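Local coordinates for alpha-ketoglutarate-dependent non-heme iron oxygenase EasH (Aspergillus japonicus, PDB 5M0T), which probably catalyses an oxidative step of cycloclavine biosynthesis in the ergot alkaloid pathway, using a non-heme iron(II) centre and 2-oxoglutarate as cosubstrate, at residues Phe155-Thr160 against Arg223-Ile228; Ser78-Phe83 against Thr115-Leu120; Gly20-Phe25 against Cys101-Gly106. All blocks are in the same frame, centred on the assembly; numbering follows the deposited sequence.

Followed from the N terminus, interaction 3 opens first, at Gly20-Phe25, and interaction 2 opens at Ser78-Phe83 before Cys101-Gly106 closes interaction 3. Thr115-Leu120 then closes interaction 2, so these two loops cross, although their nearest atoms stay about 8 Å apart. Interaction 1 follows in series, running from Phe155-Thr160 to Arg223-Ile228. Strands 222-231 and 112-122 are neighbours in one sheet, which joins interactions 1 and 2: Gly224 O lies 2.9 Å from Leu120 N, a probable hydrogen bond, and both contacts touch 2-oxoglutarate. Interaction 3 pairs two helices near the surface and meets interaction 1 where Phe155 CE1 packs on Cys101 SG.

Interaction 1 (Phe155-Thr160 against Arg223-Ile228); sequences FLTALT and RGFPLI. With AKG (2-oxoglutaric acid), chain D.
Leu159 holds CG anti to its carbonyl carbon (chi1 -61°), 3.8 Å from Phe225 CB, and an extended chi2 carries Leu159 CD1 to 3.7 Å from the same CB and onto the aliphatic CG of Arg223. Phe225 CG, anti to its backbone N (chi1 173°), sets the ring beside Thr157, which points the same way, Thr157 CB lying 3.9 Å from ring atom CD2. Antiparallel backbone pairing sets this register: Thr157 N donates to Phe225 O at 2.9 Å, and Phe155 N to Leu227 O at 2.8 Å. Between these two hydrogen-bonded pairs, Leu156 faces Pro226 in a non-hydrogen-bonded pair, so the missing proline N-H costs no bond to this strand. Where strand 152-158 ends, the pairing is extended by a side chain: Arg223 N donates to Thr160 OG1 at 3.0 Å, nearly straight at 164°. Arg223 O in turn accepts from Leu159 N at 2.9 Å. The guanidinium is engaged elsewhere, in salt bridges to Asp53 and Glu121, while Phe48 stacks on the Phe225 ring. On the other face of the sheet Leu156 CD1 touches 2-oxoglutarate C5 at 3.6 Å, the acid itself being hydrogen-bonded by Arg222, Thr169 and Gln129. Two central antiparallel strands lining a cosubstrate pocket beside the iron of His132, Glu134 and His210 are characteristic of the double-stranded beta-helix core of the iron- and 2-oxoglutarate-dependent oxygenases.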
loop_
_atom_site.group_PDB
_atom_site.type_symbol
_atom_site.label_atom_id
_atom_site.label_comp_id
_atom_site.label_asym_id
_atom_site.label_seq_id
_atom_site.Cartn_x
_atom_site.Cartn_y
_atom_site.Cartn_z
ATOM N N PHE A 155 -11.712 8.628 -12.010
ATOM C CA PHE A 155 -12.349 8.781 -13.313
ATOM C C PHE A 155 -13.736 8.200 -13.165
ATOM O O PHE A 155 -13.884 6.990 -13.200
ATOM C CB PHE A 155 -11.596 8.002 -14.395
ATOM C CG PHE A 155 -10.190 8.486 -14.642
ATOM C CD1 PHE A 155 -9.158 8.119 -13.791
ATOM C CD2 PHE A 155 -9.886 9.246 -15.771
ATOM C CE1 PHE A 155 -7.859 8.541 -14.028
ATOM C CE2 PHE A 155 -8.587 9.677 -16.014
ATOM C CZ PHE A 155 -7.574 9.322 -15.148
ATOM N N LEU A 156 -14.750 9.044 -12.984
ATOM C CA LEU A 156 -16.104 8.563 -12.733
ATOM C C LEU A 156 -16.950 8.705 -13.984
ATOM O O LEU A 156 -17.416 9.795 -14.314
ATOM C CB LEU A 156 -16.732 9.286 -11.535
ATOM C CG LEU A 156 -17.944 8.550 -10.903
ATOM C CD1 LEU A 156 -18.239 9.040 -9.486
ATOM C CD2 LEU A 156 -19.207 8.661 -11.752
ATOM N N THR A 157 -17.170 7.593 -14.668
ATOM C CA THR A 157 -17.827 7.607 -15.958
ATOM C C THR A 157 -19.331 7.373 -15.809
ATOM O O THR A 157 -19.762 6.480 -15.082
ATOM C CB THR A 157 -17.224 6.523 -16.873
ATOM O OG1 THR A 157 -15.802 6.662 -16.904
ATOM C CG2 THR A 157 -17.793 6.612 -18.269
ATOM N N ALA A 158 -20.116 8.170 -16.528
ATOM C CA ALA A 158 -21.551 7.977 -16.625
ATOM C C ALA A 158 -21.854 6.823 -17.596
ATOM O O ALA A 158 -21.452 6.852 -18.755
ATOM C CB ALA A 158 -22.228 9.263 -17.077
ATOM N N LEU A 159 -22.545 5.801 -17.103
ATOM C CA LEU A 159 -22.966 4.667 -17.925
ATOM C C LEU A 159 -24.429 4.741 -18.326
ATOM O O LEU A 159 -24.867 3.931 -19.147
ATOM C CB LEU A 159 -22.688 3.354 -17.197
ATOM C CG LEU A 159 -21.226 3.060 -16.856
ATOM C CD1 LEU A 159 -21.108 1.757 -16.083
ATOM C CD2 LEU A 159 -20.368 3.019 -18.122
ATOM N N THR A 160 -25.177 5.658 -17.701
ATOM C CA THR A 160 -26.488 6.101 -18.158
ATOM C C THR A 160 -26.430 7.626 -18.194
ATOM O O THR A 160 -25.421 8.210 -17.794
ATOM C CB THR A 160 -27.598 5.728 -17.160
ATOM O OG1 THR A 160 -27.319 6.337 -15.892
ATOM C CG2 THR A 160 -27.718 4.225 -16.988
ATOM N N ARG A 223 -26.594 4.821 -13.380
ATOM C CA ARG A 223 -25.426 3.946 -13.263
ATOM C C ARG A 223 -24.140 4.732 -13.492
ATOM O O ARG A 223 -23.928 5.268 -14.576
ATOM C CB ARG A 223 -25.509 2.794 -14.259
ATOM C CG ARG A 223 -24.310 1.854 -14.181
ATOM C CD ARG A 223 -24.571 0.404 -14.575
ATOM N NE ARG A 223 -25.582 0.191 -15.611
ATOM C CZ ARG A 223 -25.801 -0.982 -16.210
ATOM N NH1 ARG A 223 -25.080 -2.067 -15.907
ATOM N NH2 ARG A 223 -26.746 -1.070 -17.140
ATOM N N GLY A 224 -23.303 4.806 -12.464
ATOM C CA GLY A 224 -21.987 5.439 -12.548
ATOM C C GLY A 224 -20.876 4.411 -12.479
ATOM O O GLY A 224 -21.109 3.270 -12.075
ATOM N N PHE A 225 -19.664 4.825 -12.853
ATOM C CA PHE A 225 -18.511 3.923 -12.943
ATOM C C PHE A 225 -17.266 4.614 -12.401
ATOM O O PHE A 225 -16.493 5.174 -13.174
ATOM C CB PHE A 225 -18.362 3.501 -14.414
ATOM C CG PHE A 225 -17.135 2.702 -14.733
ATOM C CD1 PHE A 225 -16.547 1.843 -13.820
ATOM C CD2 PHE A 225 -16.585 2.785 -16.002
ATOM C CE1 PHE A 225 -15.421 1.116 -14.154
ATOM C CE2 PHE A 225 -15.462 2.063 -16.338
ATOM C CZ PHE A 225 -14.878 1.227 -15.414
ATOM N N PRO A 226 -17.100 4.641 -11.063
ATOM C CA PRO A 226 -15.870 5.169 -10.483
ATOM C C PRO A 226 -14.690 4.258 -10.750
ATOM O O PRO A 226 -14.783 3.061 -10.547
ATOM C CB PRO A 226 -16.164 5.206 -8.974
ATOM C CG PRO A 226 -17.293 4.245 -8.789
ATOM C CD PRO A 226 -18.126 4.455 -10.019
ATOM N N LEU A 227 -13.589 4.834 -11.207
ATOM C CA LEU A 227 -12.360 4.108 -11.399
ATOM C C LEU A 227 -11.288 4.952 -10.737
ATOM O O LEU A 227 -10.971 6.056 -11.208
ATOM C CB LEU A 227 -12.122 3.914 -12.904
ATOM C CG LEU A 227 -10.951 3.069 -13.395
ATOM C CD1 LEU A 227 -11.095 2.895 -14.904
ATOM C CD2 LEU A 227 -9.600 3.701 -13.067
ATOM N N ILE A 228 -10.732 4.445 -9.639
ATOM C CA ILE A 228 -9.829 5.246 -8.815
ATOM C C ILE A 228 -8.401 4.727 -8.915
ATOM O O ILE A 228 -8.112 3.589 -8.533
ATOM C CB ILE A 228 -10.306 5.315 -7.355
ATOM C CG1 ILE A 228 -11.818 5.579 -7.304
ATOM C CG2 ILE A 228 -9.548 6.392 -6.606
ATOM C CD1 ILE A 228 -12.410 5.652 -5.907
HETATM C C1 AKG D . -17.784 7.264 -3.388
HETATM O O1 AKG D . -16.705 7.484 -2.840
HETATM O O2 AKG D . -18.525 6.206 -3.163
HETATM C C2 AKG D . -18.403 8.210 -4.427
HETATM O O5 AKG D . -18.051 9.374 -4.418
HETATM C C3 AKG D . -19.391 7.702 -5.446
HETATM C C4 AKG D . -19.992 8.819 -6.284
HETATM C C5 AKG D . -21.007 8.361 -7.294
HETATM O O3 AKG D . -21.096 7.066 -7.487
HETATM O O4 AKG D . -21.692 9.156 -7.896
#

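Interaction 2 (Ser78-Phe83 against Thr115-Leu120); sequences SSLPLF and TTSSVL. With AKG (2-oxoglutaric acid), chain D.
A type I beta turn from Ser79 to Leu82 brings Leu80 against Ser117 and Val119, on a strand that farther along, at Leu120, lines the 2-oxoglutarate pocket. That strand carries a classic beta bulge, Thr115 and Thr116 both facing Ile228. Ser78 chi1 (-61°) sets OG beside the backbone N, where Ser78 OG accepts from Ser118 OG at 2.7 Å and is also hydrogen-bonded to Gln76 OE1. Beside this pair, Ser78 CA makes a CA-H...O contact with Ser117 O at 3.3 Å. The same carbonyl accepts a hydrogen bond from a water, 2.8 Å from Ser117 O, which in turn accepts one from Leu80 N, so the turn is joined to the strand partly through solvent. Leu80 covers the next part of the strand with one branch, its CD1 reaching Val119 CG2 at 4.0 Å and merely packing on Ser117 OG, which is hydrogen-bonded to Pro226 O, at 3.7 Å. Beyond it, Leu120 CD1 approaches 2-oxoglutarate O3 at 3.3 Å. Asp275 of the second subunit is hydrogen-bonded to Ser78 N and Ser79 OG, which puts the turn at the dimer interface. Within the chain, Leu80 also packs on Phe48 and Ile52 of helix 42-52, Phe87 of helix 85-91 and Phe225 of strand 222-231.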
loop_
_atom_site.group_PDB
_atom_site.type_symbol
_atom_site.label_atom_id
_atom_site.label_comp_id
_atom_site.label_asym_id
_atom_site.label_seq_id
_atom_site.Cartn_x
_atom_site.Cartn_y
_atom_site.Cartn_z
ATOM N N SER A 78 -17.510 -4.499 -7.497
ATOM C CA SER A 78 -16.120 -4.071 -7.504
ATOM C C SER A 78 -15.213 -5.227 -7.967
ATOM O O SER A 78 -15.704 -6.215 -8.466
ATOM C CB SER A 78 -15.760 -3.537 -6.125
ATOM O OG SER A 78 -16.586 -2.431 -5.819
ATOM N N SER A 79 -13.898 -5.092 -7.837
ATOM C CA SER A 79 -12.949 -6.063 -8.413
ATOM C C SER A 79 -13.325 -6.403 -9.881
ATOM O O SER A 79 -13.513 -7.575 -10.255
ATOM C CB SER A 79 -12.876 -7.313 -7.522
ATOM O OG SER A 79 -12.558 -6.962 -6.181
ATOM N N LEU A 80 -13.453 -5.340 -10.679
ATOM C CA LEU A 80 -13.923 -5.398 -12.068
ATOM C C LEU A 80 -12.903 -5.947 -13.081
ATOM O O LEU A 80 -13.291 -6.276 -14.195
ATOM C CB LEU A 80 -14.386 -4.018 -12.543
ATOM C CG LEU A 80 -15.537 -3.345 -11.785
ATOM C CD1 LEU A 80 -15.782 -1.932 -12.293
ATOM C CD2 LEU A 80 -16.804 -4.169 -11.903
ATOM N N PRO A 81 -11.611 -6.049 -12.715
ATOM C CA PRO A 81 -10.750 -6.886 -13.557
ATOM C C PRO A 81 -11.220 -8.342 -13.677
ATOM O O PRO A 81 -10.963 -8.994 -14.703
ATOM C CB PRO A 81 -9.405 -6.819 -12.842
ATOM C CG PRO A 81 -9.389 -5.466 -12.238
ATOM C CD PRO A 81 -10.808 -5.234 -11.782
ATOM N N LEU A 82 -11.908 -8.838 -12.651
ATOM C CA LEU A 82 -12.406 -10.219 -12.644
ATOM C C LEU A 82 -13.601 -10.429 -13.578
ATOM O O LEU A 82 -13.831 -11.544 -14.028
ATOM C CB LEU A 82 -12.791 -10.646 -11.216
ATOM C CG LEU A 82 -12.182 -11.976 -10.755
ATOM C CD1 LEU A 82 -12.567 -12.190 -9.297
ATOM C CD2 LEU A 82 -12.585 -13.175 -11.619
ATOM N N PHE A 83 -14.340 -9.358 -13.881
ATOM C CA PHE A 83 -15.627 -9.443 -14.584
ATOM C C PHE A 83 -15.672 -8.805 -15.980
ATOM O O PHE A 83 -16.622 -9.059 -16.721
ATOM C CB PHE A 83 -16.726 -8.834 -13.714
ATOM C CG PHE A 83 -16.766 -9.391 -12.311
ATOM C CD1 PHE A 83 -17.227 -10.683 -12.069
ATOM C CD2 PHE A 83 -16.333 -8.630 -11.222
ATOM C CE1 PHE A 83 -17.268 -11.210 -10.786
ATOM C CE2 PHE A 83 -16.367 -9.157 -9.929
ATOM C CZ PHE A 83 -16.845 -10.444 -9.713
ATOM N N THR A 115 -6.601 1.350 -7.124
ATOM C CA THR A 115 -6.991 1.067 -5.740
ATOM C C THR A 115 -8.392 0.419 -5.699
ATOM O O THR A 115 -8.585 -0.605 -5.030
ATOM C CB THR A 115 -6.841 2.271 -4.791
ATOM O OG1 THR A 115 -7.240 1.883 -3.473
ATOM C CG2 THR A 115 -7.666 3.474 -5.211
ATOM N N THR A 116 -9.341 0.980 -6.443
ATOM C CA THR A 116 -10.693 0.435 -6.505
ATOM C C THR A 116 -11.422 0.908 -7.745
ATOM O O THR A 116 -11.197 2.004 -8.227
ATOM C CB THR A 116 -11.535 0.765 -5.224
ATOM O OG1 THR A 116 -12.876 0.253 -5.351
ATOM C CG2 THR A 116 -11.600 2.264 -4.947
ATOM N N SER A 117 -12.296 0.066 -8.263
ATOM C CA SER A 117 -13.210 0.458 -9.310
ATOM C C SER A 117 -14.517 -0.265 -9.082
ATOM O O SER A 117 -14.519 -1.443 -8.710
ATOM C CB SER A 117 -12.647 0.095 -10.695
ATOM O OG SER A 117 -13.374 0.767 -11.706
ATOM N N SER A 118 -15.620 0.440 -9.303
ATOM C CA SER A 118 -16.943 -0.104 -9.063
ATOM C C SER A 118 -17.901 0.375 -10.113
ATOM O O SER A 118 -17.678 1.399 -10.740
ATOM C CB SER A 118 -17.479 0.324 -7.678
ATOM O OG SER A 118 -16.488 0.167 -6.662
ATOM N N VAL A 119 -18.964 -0.387 -10.310
ATOM C CA VAL A 119 -20.169 0.121 -10.935
ATOM C C VAL A 119 -21.132 0.422 -9.791
ATOM O O VAL A 119 -21.378 -0.454 -8.958
ATOM C CB VAL A 119 -20.755 -0.913 -11.903
ATOM C CG1 VAL A 119 -22.035 -0.400 -12.549
ATOM C CG2 VAL A 119 -19.692 -1.272 -12.944
ATOM N N LEU A 120 -21.650 1.652 -9.745
ATOM C CA LEU A 120 -22.548 2.090 -8.677
ATOM C C LEU A 120 -23.887 2.550 -9.255
ATOM O O LEU A 120 -23.966 3.616 -9.867
ATOM C CB LEU A 120 -21.908 3.212 -7.849
ATOM C CG LEU A 120 -20.599 2.924 -7.080
ATOM C CD1 LEU A 120 -20.182 4.160 -6.286
ATOM C CD2 LEU A 120 -20.685 1.714 -6.150
HETATM C C1 AKG D . -17.784 7.264 -3.388
HETATM O O1 AKG D . -16.705 7.484 -2.840
HETATM O O2 AKG D . -18.525 6.206 -3.163
HETATM C C2 AKG D . -18.403 8.210 -4.427
HETATM O O5 AKG D . -18.051 9.374 -4.418
HETATM C C3 AKG D . -19.391 7.702 -5.446
HETATM C C4 AKG D . -19.992 8.819 -6.284
HETATM C C5 AKG D . -21.007 8.361 -7.294
HETATM O O3 AKG D . -21.096 7.066 -7.487
HETATM O O4 AKG D . -21.692 9.156 -7.896
HETATM O O HOH W 1 -12.346 -3.020 -9.661
#

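Interaction 3 (Gly20-Phe25 against Cys101-Gly106); sequences GDEAIF and CKRLFG. With ZN (zinc ion), chain F.
Two nitrogens of Arg103, NE and NH2, converge on one oxygen of Asp21, OD1. The NH2 to OD1 distance is 2.8 Å and that from NE to OD1 is 3.0 Å, and together they make a salt bridge. OD1 lies close to the guanidinium plane, yet both nitrogens reach it from the same side, above the carboxylate plane. Asp21 chi1 (52°) places its CG 3.7 Å from Arg103 NH2. Glu22 comes over a face of the guanidinium with its CG, 3.5 Å above the plane and toward the rim. Nearer its root, the arginine chain is laid on Phe25: Arg103 CB stands 3.7 Å from the ring centroid and 4° off the normal, a CH-pi contact almost exactly over the centre. At the ring edge, Leu104 CD1 lies 3.9 Å from Phe25 CE1. Behind this shell the two helices stay well separated, the axes of 21-25 and 101-105 passing 10.6 Å apart at 44°, so long side chains span the gap. Leu96 and Leu100 of helix 95-105 continue the packing, Leu96 against Asp21 and Ile24, Leu100 against Ile24 and Phe25. On the solvent side a zinc ion is chelated by the Glu22 carboxylate through OE1 and OE2, OE1 lying 2.0 Å from the metal, and is also coordinated by two waters, one of which donates to Asp21 OD2. Asp21 thus divides its oxygens between an arginine and a zinc-bound water; Arg103 and the start of the helix probably help to stabilise its ionised form, while the zinc ion probably polarises the water that donates to OD2.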
loop_
_atom_site.group_PDB
_atom_site.type_symbol
_atom_site.label_atom_id
_atom_site.label_comp_id
_atom_site.label_asym_id
_atom_site.label_seq_id
_atom_site.Cartn_x
_atom_site.Cartn_y
_atom_site.Cartn_z
ATOM N N GLY A 20 -6.638 16.475 -24.810
ATOM C CA GLY A 20 -5.400 15.832 -24.401
ATOM C C GLY A 20 -5.170 16.034 -22.916
ATOM O O GLY A 20 -5.868 16.813 -22.271
ATOM N N ASP A 21 -4.154 15.351 -22.403
ATOM C CA ASP A 21 -3.884 15.308 -20.974
ATOM C C ASP A 21 -3.356 16.610 -20.368
ATOM O O ASP A 21 -3.713 16.927 -19.232
ATOM C CB ASP A 21 -2.994 14.113 -20.589
ATOM C CG ASP A 21 -1.708 14.013 -21.404
ATOM O OD1 ASP A 21 -0.626 13.815 -20.793
ATOM O OD2 ASP A 21 -1.818 14.078 -22.650
ATOM N N GLU A 22 -2.554 17.375 -21.117
ATOM C CA GLU A 22 -2.025 18.645 -20.618
ATOM C C GLU A 22 -3.160 19.628 -20.288
ATOM O O GLU A 22 -3.210 20.203 -19.211
ATOM C CB GLU A 22 -1.065 19.295 -21.620
ATOM C CG GLU A 22 0.199 18.502 -21.904
ATOM C CD GLU A 22 0.096 17.520 -23.080
ATOM O OE1 GLU A 22 -1.015 17.120 -23.509
ATOM O OE2 GLU A 22 1.157 17.112 -23.610
ATOM N N ALA A 23 -4.071 19.809 -21.233
ATOM C CA ALA A 23 -5.191 20.722 -21.067
ATOM C C ALA A 23 -6.129 20.253 -19.965
ATOM O O ALA A 23 -6.596 21.052 -19.182
ATOM C CB ALA A 23 -5.937 20.874 -22.377
ATOM N N ILE A 24 -6.373 18.953 -19.892
ATOM C CA ILE A 24 -7.237 18.381 -18.854
ATOM C C ILE A 24 -6.573 18.486 -17.477
ATOM O O ILE A 24 -7.244 18.830 -16.475
ATOM C CB ILE A 24 -7.622 16.921 -19.188
ATOM C CG1 ILE A 24 -8.495 16.918 -20.448
ATOM C CG2 ILE A 24 -8.369 16.265 -18.026
ATOM C CD1 ILE A 24 -8.697 15.575 -21.091
ATOM N N PHE A 25 -5.265 18.217 -17.429
ATOM C CA PHE A 25 -4.531 18.322 -16.184
ATOM C C PHE A 25 -4.521 19.730 -15.609
ATOM O O PHE A 25 -4.554 19.890 -14.384
ATOM C CB PHE A 25 -3.099 17.802 -16.295
ATOM C CG PHE A 25 -2.402 17.713 -14.952
ATOM C CD1 PHE A 25 -2.843 16.790 -13.998
ATOM C CD2 PHE A 25 -1.348 18.562 -14.629
ATOM C CE1 PHE A 25 -2.235 16.706 -12.759
ATOM C CE2 PHE A 25 -0.732 18.483 -13.396
ATOM C CZ PHE A 25 -1.179 17.559 -12.449
ATOM N N CYS A 101 -2.453 10.292 -14.851
ATOM C CA CYS A 101 -1.844 9.677 -13.668
ATOM C C CYS A 101 -0.346 9.998 -13.552
ATOM O O CYS A 101 0.131 10.290 -12.455
ATOM C CB CYS A 101 -2.076 8.168 -13.654
ATOM S SG CYS A 101 -3.814 7.691 -13.420
ATOM N N LYS A 102 0.384 9.952 -14.673
ATOM C CA LYS A 102 1.802 10.307 -14.666
ATOM C C LYS A 102 2.024 11.732 -14.183
ATOM O O LYS A 102 2.948 11.985 -13.436
ATOM C CB LYS A 102 2.436 10.142 -16.049
ATOM C CG LYS A 102 2.738 8.699 -16.414
ATOM C CD LYS A 102 3.386 8.602 -17.786
ATOM C CE LYS A 102 3.284 7.199 -18.354
ATOM N NZ LYS A 102 3.451 7.270 -19.830
ATOM N N ARG A 103 1.161 12.652 -14.603
ATOM C CA ARG A 103 1.260 14.040 -14.176
ATOM C C ARG A 103 0.865 14.253 -12.716
ATOM O O ARG A 103 1.505 15.021 -12.029
ATOM C CB ARG A 103 0.415 14.939 -15.067
ATOM C CG ARG A 103 1.082 15.249 -16.385
ATOM C CD ARG A 103 0.164 16.028 -17.302
ATOM N NE ARG A 103 0.396 15.644 -18.686
ATOM C CZ ARG A 103 1.466 15.993 -19.396
ATOM N NH1 ARG A 103 2.418 16.792 -18.895
ATOM N NH2 ARG A 103 1.570 15.556 -20.649
ATOM N N LEU A 104 -0.200 13.606 -12.256
ATOM C CA LEU A 104 -0.636 13.774 -10.863
ATOM C C LEU A 104 0.353 13.138 -9.885
ATOM O O LEU A 104 0.775 13.778 -8.913
ATOM C CB LEU A 104 -2.035 13.216 -10.639
ATOM C CG LEU A 104 -2.691 13.644 -9.313
ATOM C CD1 LEU A 104 -3.039 15.128 -9.313
ATOM C CD2 LEU A 104 -3.935 12.785 -9.066
ATOM N N PHE A 105 0.737 11.896 -10.167
ATOM C CA PHE A 105 1.504 11.089 -9.226
ATOM C C PHE A 105 3.017 11.126 -9.402
ATOM O O PHE A 105 3.748 10.858 -8.452
ATOM C CB PHE A 105 1.011 9.642 -9.278
ATOM C CG PHE A 105 -0.437 9.487 -8.922
ATOM C CD1 PHE A 105 -0.907 9.897 -7.693
ATOM C CD2 PHE A 105 -1.328 8.919 -9.813
ATOM C CE1 PHE A 105 -2.250 9.744 -7.352
ATOM C CE2 PHE A 105 -2.670 8.761 -9.474
ATOM C CZ PHE A 105 -3.137 9.178 -8.241
ATOM N N GLY A 106 3.497 11.431 -10.601
ATOM C CA GLY A 106 4.925 11.459 -10.868
ATOM C C GLY A 106 5.753 12.313 -9.925
ATOM O O GLY A 106 6.815 11.873 -9.482
HETATM ZN ZN ZN F . 0.022 16.032 -24.886
HETATM O O HOH W 2 0.053 14.096 -24.377
HETATM O O HOH W 3 0.728 17.522 -26.012
#